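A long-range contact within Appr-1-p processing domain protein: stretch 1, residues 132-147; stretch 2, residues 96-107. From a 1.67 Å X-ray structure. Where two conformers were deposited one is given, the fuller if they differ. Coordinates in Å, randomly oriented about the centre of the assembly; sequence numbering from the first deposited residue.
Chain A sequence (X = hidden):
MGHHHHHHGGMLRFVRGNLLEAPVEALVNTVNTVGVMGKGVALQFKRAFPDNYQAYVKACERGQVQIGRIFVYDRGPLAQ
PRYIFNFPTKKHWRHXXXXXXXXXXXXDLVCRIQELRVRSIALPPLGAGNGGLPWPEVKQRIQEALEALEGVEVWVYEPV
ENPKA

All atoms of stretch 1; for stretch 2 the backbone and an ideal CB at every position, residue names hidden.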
ATOM      1  N   GLY A 132      -0.278  16.616  -2.284  1.00 37.22           N
ATOM      2  CA  GLY A 132      -1.042  15.777  -1.391  1.00 33.51           C
ATOM      3  C   GLY A 132      -0.751  16.016   0.085  1.00 32.88           C
ATOM      4  O   GLY A 132      -0.659  17.134   0.535  1.00 33.31           O
ATOM      5  N   LEU A 133      -0.727  14.936   0.873  1.00 27.76           N
ATOM      6  CA  LEU A 133      -0.517  15.062   2.289  1.00 27.43           C
ATOM      7  C   LEU A 133       0.903  15.531   2.592  1.00 28.29           C
ATOM      8  O   LEU A 133       1.793  15.310   1.801  1.00 28.82           O
ATOM      9  CB  LEU A 133      -0.768  13.706   2.962  1.00 25.65           C
ATOM     10  CG  LEU A 133      -2.195  13.204   2.903  1.00 24.49           C
ATOM     11  CD1 LEU A 133      -2.253  11.785   3.393  1.00 23.35           C
ATOM     12  CD2 LEU A 133      -3.082  14.066   3.791  1.00 25.41           C
ATOM     13  N   PRO A 134       1.128  16.117   3.774  1.00 29.98           N
ATOM     14  CA  PRO A 134       2.475  16.573   4.132  1.00 31.80           C
ATOM     15  C   PRO A 134       3.385  15.398   4.481  1.00 31.79           C
ATOM     16  O   PRO A 134       3.099  14.621   5.418  1.00 31.00           O
ATOM     17  CB  PRO A 134       2.236  17.491   5.345  1.00 33.00           C
ATOM     18  CG  PRO A 134       0.919  17.075   5.883  1.00 32.58           C
ATOM     19  CD  PRO A 134       0.113  16.543   4.759  1.00 30.94           C
ATOM     20  N   TRP A 135       4.465  15.254   3.723  1.00 31.95           N
ATOM     21  CA  TRP A 135       5.331  14.095   3.853  1.00 31.86           C
ATOM     22  C   TRP A 135       5.969  13.940   5.237  1.00 32.76           C
ATOM     23  O   TRP A 135       5.959  12.832   5.770  1.00 31.02           O
ATOM     24  CB  TRP A 135       6.379  14.112   2.758  1.00 32.97           C
ATOM     25  CG  TRP A 135       7.440  13.079   2.833  1.00 33.06           C
ATOM     26  CD1 TRP A 135       8.784  13.283   2.841  1.00 35.40           C
ATOM     27  CD2 TRP A 135       7.247  11.650   2.904  1.00 33.13           C
ATOM     28  NE1 TRP A 135       9.453  12.070   2.899  1.00 35.29           N
ATOM     29  CE2 TRP A 135       8.532  11.054   2.916  1.00 33.45           C
ATOM     30  CE3 TRP A 135       6.119  10.829   2.930  1.00 31.63           C
ATOM     31  CZ2 TRP A 135       8.710   9.662   2.979  1.00 33.20           C
ATOM     32  CZ3 TRP A 135       6.299   9.452   3.019  1.00 30.63           C
ATOM     33  CH2 TRP A 135       7.592   8.886   3.022  1.00 31.89           C
ATOM     34  N   PRO A 136       6.403  15.049   5.874  1.00 34.82           N
ATOM     35  CA  PRO A 136       6.990  14.868   7.218  1.00 36.46           C
ATOM     36  C   PRO A 136       6.069  14.119   8.192  1.00 35.71           C
ATOM     37  O   PRO A 136       6.519  13.254   8.931  1.00 34.96           O
ATOM     38  CB  PRO A 136       7.228  16.311   7.689  1.00 38.79           C
ATOM     39  CG  PRO A 136       7.486  17.084   6.436  1.00 38.67           C
ATOM     40  CD  PRO A 136       6.718  16.392   5.320  1.00 37.14           C
ATOM     41  N   GLU A 137       4.789  14.454   8.157  1.00 35.97           N
ATOM     42  CA  GLU A 137       3.806  13.868   9.053  1.00 36.21           C
ATOM     43  C   GLU A 137       3.493  12.450   8.657  1.00 31.71           C
ATOM     44  O   GLU A 137       3.400  11.573   9.525  1.00 32.36           O
ATOM     45  CB  GLU A 137       2.527  14.702   9.047  1.00 39.11           C
ATOM     46  CG  GLU A 137       2.690  16.098   9.678  1.00 44.25           C
ATOM     47  CD  GLU A 137       2.787  16.083  11.216  1.00 49.84           C
ATOM     48  OE1 GLU A 137       2.560  15.013  11.862  1.00 52.86           O
ATOM     49  OE2 GLU A 137       3.076  17.163  11.793  1.00 57.11           O
ATOM     50  N   VAL A 138       3.389  12.197   7.352  1.00 28.74           N
ATOM     51  CA  VAL A 138       3.153  10.817   6.865  1.00 26.96           C
ATOM     52  C   VAL A 138       4.362   9.949   7.200  1.00 27.31           C
ATOM     53  O   VAL A 138       4.198   8.815   7.692  1.00 25.00           O
ATOM     54  CB  VAL A 138       2.812  10.777   5.362  1.00 26.24           C
ATOM     55  CG1 VAL A 138       2.790   9.348   4.840  1.00 25.49           C
ATOM     56  CG2 VAL A 138       1.460  11.477   5.114  1.00 26.45           C
ATOM     57  N   LYS A 139       5.577  10.461   6.905  1.00 28.05           N
ATOM     58  CA  LYS A 139       6.805   9.729   7.245  1.00 30.24           C
ATOM     59  C   LYS A 139       6.825   9.368   8.739  1.00 30.59           C
ATOM     60  O   LYS A 139       7.078   8.224   9.087  1.00 29.81           O
ATOM     61  CB  LYS A 139       8.065  10.542   6.861  1.00 32.99           C
ATOM     62  CG  LYS A 139       9.384   9.779   7.023  1.00 35.99           C
ATOM     63  CD  LYS A 139      10.578  10.629   6.560  1.00 39.23           C
ATOM     64  CE  LYS A 139      11.858   9.811   6.503  1.00 42.73           C
ATOM     65  NZ  LYS A 139      12.990  10.446   5.732  1.00 46.51           N
ATOM     66  N   GLN A 140       6.442  10.304   9.595  1.00 32.33           N
ATOM     67  CA  GLN A 140       6.425  10.090  11.041  1.00 34.81           C
ATOM     68  C   GLN A 140       5.472   8.958  11.425  1.00 33.00           C
ATOM     69  O   GLN A 140       5.821   8.066  12.209  1.00 33.14           O
ATOM     70  CB  GLN A 140       6.020  11.368  11.745  1.00 39.53           C
ATOM     71  CG  GLN A 140       6.227  11.351  13.259  1.00 44.81           C
ATOM     72  CD  GLN A 140       5.029  10.808  14.024  1.00 48.06           C
ATOM     73  OE1 GLN A 140       5.182  10.068  15.010  1.00 53.32           O
ATOM     74  NE2 GLN A 140       3.825  11.211  13.607  1.00 52.25           N
ATOM     75  N   ARG A 141       4.279   8.971  10.840  1.00 31.21           N
ATOM     76  CA  ARG A 141       3.295   7.930  11.108  1.00 30.87           C
ATOM     77  C   ARG A 141       3.748   6.575  10.585  1.00 28.62           C
ATOM     78  O   ARG A 141       3.461   5.541  11.194  1.00 26.94           O
ATOM     79  CB  ARG A 141       1.958   8.309  10.498  1.00 31.96           C
ATOM     80  CG  ARG A 141       1.297   9.431  11.281  1.00 34.77           C
ATOM     81  CD  ARG A 141       0.291  10.186  10.474  1.00 36.31           C
ATOM     82  NE  ARG A 141      -0.384  11.212  11.287  1.00 39.26           N
ATOM     83  CZ  ARG A 141       0.199  12.318  11.748  1.00 42.09           C
ATOM     84  NH1 ARG A 141       1.505  12.536  11.561  1.00 43.57           N
ATOM     85  NH2 ARG A 141      -0.522  13.206  12.424  1.00 43.06           N
ATOM     86  N   ILE A 142       4.418   6.564   9.438  1.00 26.59           N
ATOM     87  CA  ILE A 142       4.963   5.301   8.915  1.00 26.51           C
ATOM     88  C   ILE A 142       6.006   4.757   9.893  1.00 28.08           C
ATOM     89  O   ILE A 142       5.978   3.581  10.253  1.00 27.31           O
ATOM     90  CB  ILE A 142       5.572   5.483   7.533  1.00 25.73           C
ATOM     91  CG1 ILE A 142       4.476   5.799   6.500  1.00 24.16           C
ATOM     92  CG2 ILE A 142       6.368   4.248   7.129  1.00 25.78           C
ATOM     93  CD1 ILE A 142       5.010   6.218   5.140  1.00 24.49           C
ATOM     94  N   GLN A 143       6.874   5.635  10.368  1.00 30.64           N
ATOM     95  CA  GLN A 143       7.925   5.220  11.333  1.00 34.99           C
ATOM     96  C   GLN A 143       7.329   4.652  12.596  1.00 36.23           C
ATOM     97  O   GLN A 143       7.749   3.574  13.068  1.00 37.38           O
ATOM     98  CB  GLN A 143       8.831   6.414  11.698  1.00 38.37           C
ATOM     99  CG  GLN A 143       9.568   6.958  10.505  1.00 41.27           C
ATOM    100  CD  GLN A 143      10.312   8.274  10.763  1.00 45.10           C
ATOM    101  OE1 GLN A 143       9.812   9.174  11.439  1.00 48.85           O
ATOM    102  NE2 GLN A 143      11.494   8.399  10.178  1.00 47.48           N
ATOM    103  N   GLU A 144       6.362   5.361  13.147  1.00 38.60           N
ATOM    104  CA  GLU A 144       5.658   4.896  14.348  1.00 42.29           C
ATOM    105  C   GLU A 144       5.035   3.527  14.141  1.00 40.71           C
ATOM    106  O   GLU A 144       5.139   2.640  15.007  1.00 37.97           O
ATOM    107  CB  GLU A 144       4.557   5.860  14.716  1.00 48.41           C
ATOM    108  CG  GLU A 144       5.037   7.111  15.403  1.00 54.88           C
ATOM    109  CD  GLU A 144       3.914   7.799  16.152  1.00 60.60           C
ATOM    110  OE1 GLU A 144       4.017   7.891  17.401  1.00 67.42           O
ATOM    111  OE2 GLU A 144       2.912   8.205  15.497  1.00 61.88           O
ATOM    112  N   ALA A 145       4.334   3.365  13.026  1.00 38.55           N
ATOM    113  CA  ALA A 145       3.655   2.097  12.738  1.00 37.64           C
ATOM    114  C   ALA A 145       4.611   0.937  12.432  1.00 38.56           C
ATOM    115  O   ALA A 145       4.414  -0.188  12.906  1.00 37.92           O
ATOM    116  CB  ALA A 145       2.647   2.276  11.608  1.00 35.77           C
ATOM    117  N   LEU A 146       5.657   1.196  11.669  1.00 41.26           N
ATOM    118  CA  LEU A 146       6.360   0.122  10.954  1.00 43.68           C
ATOM    119  C   LEU A 146       7.790  -0.103  11.427  1.00 54.58           C
ATOM    120  O   LEU A 146       8.540  -0.874  10.811  1.00 55.06           O
ATOM    121  CB  LEU A 146       6.383   0.403   9.463  1.00 42.46           C
ATOM    122  CG  LEU A 146       5.065   0.542   8.728  1.00 40.77           C
ATOM    123  CD1 LEU A 146       5.324   0.582   7.227  1.00 40.56           C
ATOM    124  CD2 LEU A 146       4.113  -0.596   9.064  1.00 40.45           C
ATOM    125  N   GLU A 147       8.172   0.542  12.519  1.00 63.29           N
ATOM    126  CA  GLU A 147       9.394   0.159  13.224  1.00 70.68           C
ATOM    127  C   GLU A 147       9.082  -0.837  14.366  1.00 72.35           C
ATOM    128  O   GLU A 147       9.995  -1.486  14.901  1.00 72.16           O
ATOM    129  CB  GLU A 147      10.143   1.405  13.713  1.00 73.51           C
ATOM    130  CG  GLU A 147      10.799   2.180  12.571  1.00 73.03           C
ATOM    131  CD  GLU A 147      11.411   3.509  13.003  1.00 76.82           C
ATOM    132  OE1 GLU A 147      11.323   3.849  14.210  1.00 77.17           O
ATOM    133  OE2 GLU A 147      11.971   4.225  12.128  1.00 73.98           O
ATOM    134  N   UNK A  96      -9.111  14.018  -2.169  1.00 25.02           N
ATOM    135  CA  UNK A  96      -7.693  13.961  -1.768  1.00 25.00           C
ATOM    136  C   UNK A  96      -7.485  12.749  -0.868  1.00 24.62           C
ATOM    137  O   UNK A  96      -8.435  12.226  -0.318  1.00 25.05           O
ATOM    138  CB  UNK A  96      -7.265  15.244  -1.052  1.00 25.00           C
ATOM    139  N   UNK A  97      -6.251  12.331  -0.719  1.00 24.16           N
ATOM    140  CA  UNK A  97      -5.925  11.383   0.361  1.00 23.94           C
ATOM    141  C   UNK A  97      -6.123  12.101   1.689  1.00 24.24           C
ATOM    142  O   UNK A  97      -5.934  13.318   1.777  1.00 25.74           O
ATOM    143  CB  UNK A  97      -4.496  10.851   0.234  1.00 23.94           C
ATOM    144  N   UNK A  98      -6.492  11.382   2.723  1.00 23.48           N
ATOM    145  CA  UNK A  98      -6.761  11.975   3.996  1.00 25.03           C
ATOM    146  C   UNK A  98      -5.929  11.345   5.102  1.00 24.09           C
ATOM    147  O   UNK A  98      -5.831  10.114   5.165  1.00 21.20           O
ATOM    148  CB  UNK A  98      -8.252  11.859   4.318  1.00 25.03           C
ATOM    149  N   UNK A  99      -5.426  12.180   6.003  1.00 24.47           N
ATOM    150  CA  UNK A  99      -4.442  11.675   7.003  1.00 25.11           C
ATOM    151  C   UNK A  99      -5.064  10.604   7.893  1.00 23.80           C
ATOM    152  O   UNK A  99      -4.447   9.570   8.162  1.00 22.81           O
ATOM    153  CB  UNK A  99      -3.918  12.820   7.872  1.00 25.11           C
ATOM    154  N   UNK A 100      -6.322  10.800   8.270  1.00 23.82           N
ATOM    155  CA  UNK A 100      -7.009   9.805   9.127  0.60 24.14           C
ATOM    156  C   UNK A 100      -7.064   8.439   8.460  1.00 22.27           C
ATOM    157  O   UNK A 100      -6.906   7.366   9.126  1.00 23.10           O
ATOM    158  CB  UNK A 100      -8.429  10.270   9.457  0.60 24.14           C
ATOM    159  N   UNK A 101      -7.253   8.418   7.161  1.00 21.19           N
ATOM    160  CA  UNK A 101      -7.409   7.213   6.425  1.00 20.45           C
ATOM    161  C   UNK A 101      -6.035   6.526   6.283  1.00 18.79           C
ATOM    162  O   UNK A 101      -5.938   5.304   6.329  1.00 18.81           O
ATOM    163  CB  UNK A 101      -8.043   7.501   5.063  1.00 20.45           C
ATOM    164  N   UNK A 102      -4.982   7.314   6.162  1.00 18.64           N
ATOM    165  CA  UNK A 102      -3.600   6.751   6.137  1.00 19.03           C
ATOM    166  C   UNK A 102      -3.289   6.141   7.518  1.00 19.52           C
ATOM    167  O   UNK A 102      -2.711   5.037   7.616  1.00 19.36           O
ATOM    168  CB  UNK A 102      -2.571   7.826   5.782  1.00 19.03           C
ATOM    169  N   UNK A 103      -3.693   6.826   8.581  1.00 21.03           N
ATOM    170  CA  UNK A 103      -3.425   6.311   9.949  1.00 22.82           C
ATOM    171  C   UNK A 103      -4.105   4.977  10.168  1.00 21.81           C
ATOM    172  O   UNK A 103      -3.480   4.033  10.684  1.00 21.31           O
ATOM    173  CB  UNK A 103      -3.898   7.307  11.010  1.00 22.82           C
ATOM    174  N   UNK A 104      -5.389   4.895   9.805  1.00 21.11           N
ATOM    175  CA  UNK A 104      -6.143   3.659   9.992  1.00 21.63           C
ATOM    176  C   UNK A 104      -5.563   2.581   9.061  1.00 19.33           C
ATOM    177  O   UNK A 104      -5.468   1.414   9.446  1.00 19.47           O
ATOM    178  CB  UNK A 104      -7.632   3.880   9.718  1.00 21.63           C
ATOM    179  N   UNK A 105      -5.162   2.968   7.839  1.00 18.11           N
ATOM    180  CA  UNK A 105      -4.562   2.023   6.912  1.00 17.54           C
ATOM    181  C   UNK A 105      -3.242   1.443   7.451  1.00 17.80           C
ATOM    182  O   UNK A 105      -2.934   0.236   7.233  1.00 16.83           O
ATOM    183  CB  UNK A 105      -4.324   2.705   5.563  1.00 17.54           C
ATOM    184  N   UNK A 106      -2.431   2.290   8.084  1.00 18.09           N
ATOM    185  CA  UNK A 106      -1.118   1.810   8.587  1.00 18.53           C
ATOM    186  C   UNK A 106      -1.291   0.748   9.715  1.00 19.44           C
ATOM    187  O   UNK A 106      -0.537  -0.232   9.785  1.00 18.83           O
ATOM    188  CB  UNK A 106      -0.298   2.992   9.109  1.00 18.53           C
ATOM    189  N   UNK A 107      -2.277   0.952  10.590  1.00 20.10           N
ATOM    190  CA  UNK A 107      -2.632  -0.047  11.573  0.50 21.00           C
ATOM    191  C   UNK A 107      -2.980  -1.359  10.862  1.00 20.46           C
ATOM    192  O   UNK A 107      -2.534  -2.444  11.285  1.00 20.23           O
ATOM    193  CB  UNK A 107      -3.798   0.436  12.438  0.50 21.00           C
TER

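The helices of the two stretches run nearly parallel, 19° apart, with axes 9.9 Å from each other at closest approach, and the loop residues before them also take part.

Position 96 lies in the loop before the helix. Its CB points toward stretch 1 but has nothing of it within 5.5 Å, and a phi of -71° admits almost any residue, proline included. It is Pro 96, which makes no contact.

At position 97 the ideal CB lies 4.0 Å from Leu 133 CD1, so a small side chain fits most easily. The residue is Ser 97. Its CB rests against the leucine, its OG is hydrogen-bonded elsewhere in the structure, and its backbone O lies 3.6 Å from Leu 133 CD2.

Position 98 is the N-cap and points away from stretch 1. Serine, threonine, aspartate or asparagine are common at such sites, but the open space also tolerates a long polar chain. Arg 98 is found; its backbone O accepts the helix bond from the amide of position 102.

Position 99 points toward a varied surface: its ideal CB is 4.3 Å from Leu 133 CD2 and 5.2 Å from Arg 141 NE, with Pro 134, Glu 137 and Val 138 farther on. A long, flexible, apolar chain would suit; methionine fits this best, though the aliphatic part of a lysine or glutamine could also lie there. Met 99 has the reach. Its CE lies 3.7 Å from both Glu 137 CB and Val 138 CG2, and 4.0 Å from Pro 134 CD, while its SD sits 3.6 Å from Arg 141 CD.

Positions 100 and 101 have nothing of stretch 1 near their ideal CB atoms, so many residues would serve. They are Glu 100 and Tyr 101, neither in contact.

Position 102 points toward stretch 1, its ideal CB 4.6 Å from Leu 133 CD1 and 5.5 Å from Val 138 CG2. A medium apolar residue, valine, isoleucine or leucine, is expected. Val 102 meets the leucine, CG2 to Leu 133 CD1 at 3.7 Å.

At position 103 the CB points sideways, 5.1 Å from Arg 141 CD. The guanidinium, whose NH1 already bonds Glu 137 O and OE1, presents NE toward this side, inviting an acid or a polar acceptor. Glu 103 swings its end inward: Arg 141 NE donates to Glu 103 OE2 at 2.8 Å, almost perfectly straight at 179°, forming a salt bridge at the edge of the guanidinium.

Positions 104 and 105 are out of reach of stretch 1, which sets no preference; at 105 an ideal CB would lie 3.1 Å from Tyr 101 O, a crowding that glycine avoids. They are Glu 104 and Gly 105.

Position 106 points toward stretch 1, its ideal CB 3.9 Å from Ala 145 CB. The small alanine leaves room beside Ile 142 and Leu 146, so leucine, isoleucine or methionine would suit. Leu 106 fills it: CB meets Ala 145 CB at 3.9 Å, CD2 approaches Ile 142 CG1 at 4.2 Å, and CD1 lies 3.7 Å from Arg 141 O.

Position 107 points away, so stretch 1 sets no preference; it is Lys 107.

Stretch 2 (96-107) PSRMEYVEEGLK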
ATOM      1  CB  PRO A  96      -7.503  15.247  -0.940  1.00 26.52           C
ATOM      2  CG  PRO A  96      -8.859  15.677  -0.577  1.00 28.10           C
ATOM      3  CD  PRO A  96      -9.827  15.155  -1.589  1.00 26.70           C
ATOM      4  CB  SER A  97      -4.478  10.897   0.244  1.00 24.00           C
ATOM      5  OG  SER A  97      -4.264  10.099  -0.908  1.00 25.90           O
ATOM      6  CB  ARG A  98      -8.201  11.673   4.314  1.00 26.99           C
ATOM      7  CG  ARG A  98      -8.654  12.309   5.532  1.00 29.41           C
ATOM      8  CD  ARG A  98      -9.965  12.991   5.242  1.00 30.79           C
ATOM      9  NE  ARG A  98     -10.430  13.509   6.449  1.00 32.63           N
ATOM     10  CZ  ARG A  98     -11.617  14.058   6.598  1.00 33.90           C
ATOM     11  NH1 ARG A  98     -12.402  14.247   5.544  1.00 34.09           N
ATOM     12  NH2 ARG A  98     -11.950  14.470   7.771  1.00 35.61           N
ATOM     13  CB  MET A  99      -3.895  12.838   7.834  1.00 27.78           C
ATOM     14  CG  MET A  99      -2.726  12.476   8.738  1.00 29.72           C
ATOM     15  SD  MET A  99      -1.271  11.993   7.800  1.00 31.14           S
ATOM     16  CE  MET A  99      -0.600  13.582   7.372  1.00 33.07           C
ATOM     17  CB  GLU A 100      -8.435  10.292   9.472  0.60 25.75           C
ATOM     18  CG  GLU A 100      -9.354   9.209  10.022  0.60 26.15           C
ATOM     19  CD  GLU A 100     -10.760   9.710  10.280  0.60 28.20           C
ATOM     20  OE1 GLU A 100     -10.898  10.848  10.760  0.60 29.89           O
ATOM     21  OE2 GLU A 100     -11.718   8.948  10.036  0.60 28.76           O
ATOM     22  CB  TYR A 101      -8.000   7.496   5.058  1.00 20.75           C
ATOM     23  CG  TYR A 101      -9.374   8.143   5.110  1.00 21.61           C
ATOM     24  CD1 TYR A 101     -10.118   8.225   6.293  1.00 22.94           C
ATOM     25  CD2 TYR A 101      -9.946   8.658   3.953  1.00 22.94           C
ATOM     26  CE1 TYR A 101     -11.398   8.788   6.286  1.00 24.47           C
ATOM     27  CE2 TYR A 101     -11.163   9.293   3.973  1.00 24.20           C
ATOM     28  CZ  TYR A 101     -11.909   9.291   5.125  1.00 24.80           C
ATOM     29  OH  TYR A 101     -13.151   9.911   5.085  1.00 26.71           O
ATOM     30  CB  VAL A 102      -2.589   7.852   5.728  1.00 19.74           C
ATOM     31  CG1 VAL A 102      -1.144   7.371   5.926  1.00 19.80           C
ATOM     32  CG2 VAL A 102      -2.850   8.221   4.279  1.00 19.24           C
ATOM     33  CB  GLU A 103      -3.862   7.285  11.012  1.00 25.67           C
ATOM     34  CG  GLU A 103      -3.075   8.587  10.986  1.00 28.80           C
ATOM     35  CD  GLU A 103      -3.750   9.736  11.728  1.00 32.29           C
ATOM     36  OE1 GLU A 103      -4.942   9.610  12.148  1.00 34.82           O
ATOM     37  OE2 GLU A 103      -3.066  10.780  11.904  1.00 36.18           O
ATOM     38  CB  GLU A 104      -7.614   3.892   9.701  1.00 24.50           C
ATOM     39  CG  GLU A 104      -8.225   4.888  10.664  1.00 28.41           C
ATOM     40  CD  GLU A 104      -9.723   4.919  10.601  1.00 34.21           C
ATOM     41  OE1 GLU A 104     -10.281   4.330   9.645  1.00 39.81           O
ATOM     42  OE2 GLU A 104     -10.347   5.563  11.497  1.00 38.95           O
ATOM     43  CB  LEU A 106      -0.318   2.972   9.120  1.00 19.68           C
ATOM     44  CG  LEU A 106       0.413   3.756   8.049  1.00 19.11           C
ATOM     45  CD1 LEU A 106       0.878   5.064   8.637  1.00 20.53           C
ATOM     46  CD2 LEU A 106       1.593   2.939   7.509  1.00 19.24           C
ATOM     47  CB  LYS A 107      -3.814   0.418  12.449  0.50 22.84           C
ATOM     48  CG  LYS A 107      -3.501   1.578  13.390  0.50 24.51           C
ATOM     49  CD  LYS A 107      -4.518   1.657  14.528  0.50 26.71           C
ATOM     50  CE  LYS A 107      -3.970   2.412  15.734  0.50 28.90           C
ATOM     51  NZ  LYS A 107      -3.968   3.892  15.569  0.50 29.85           N
TER
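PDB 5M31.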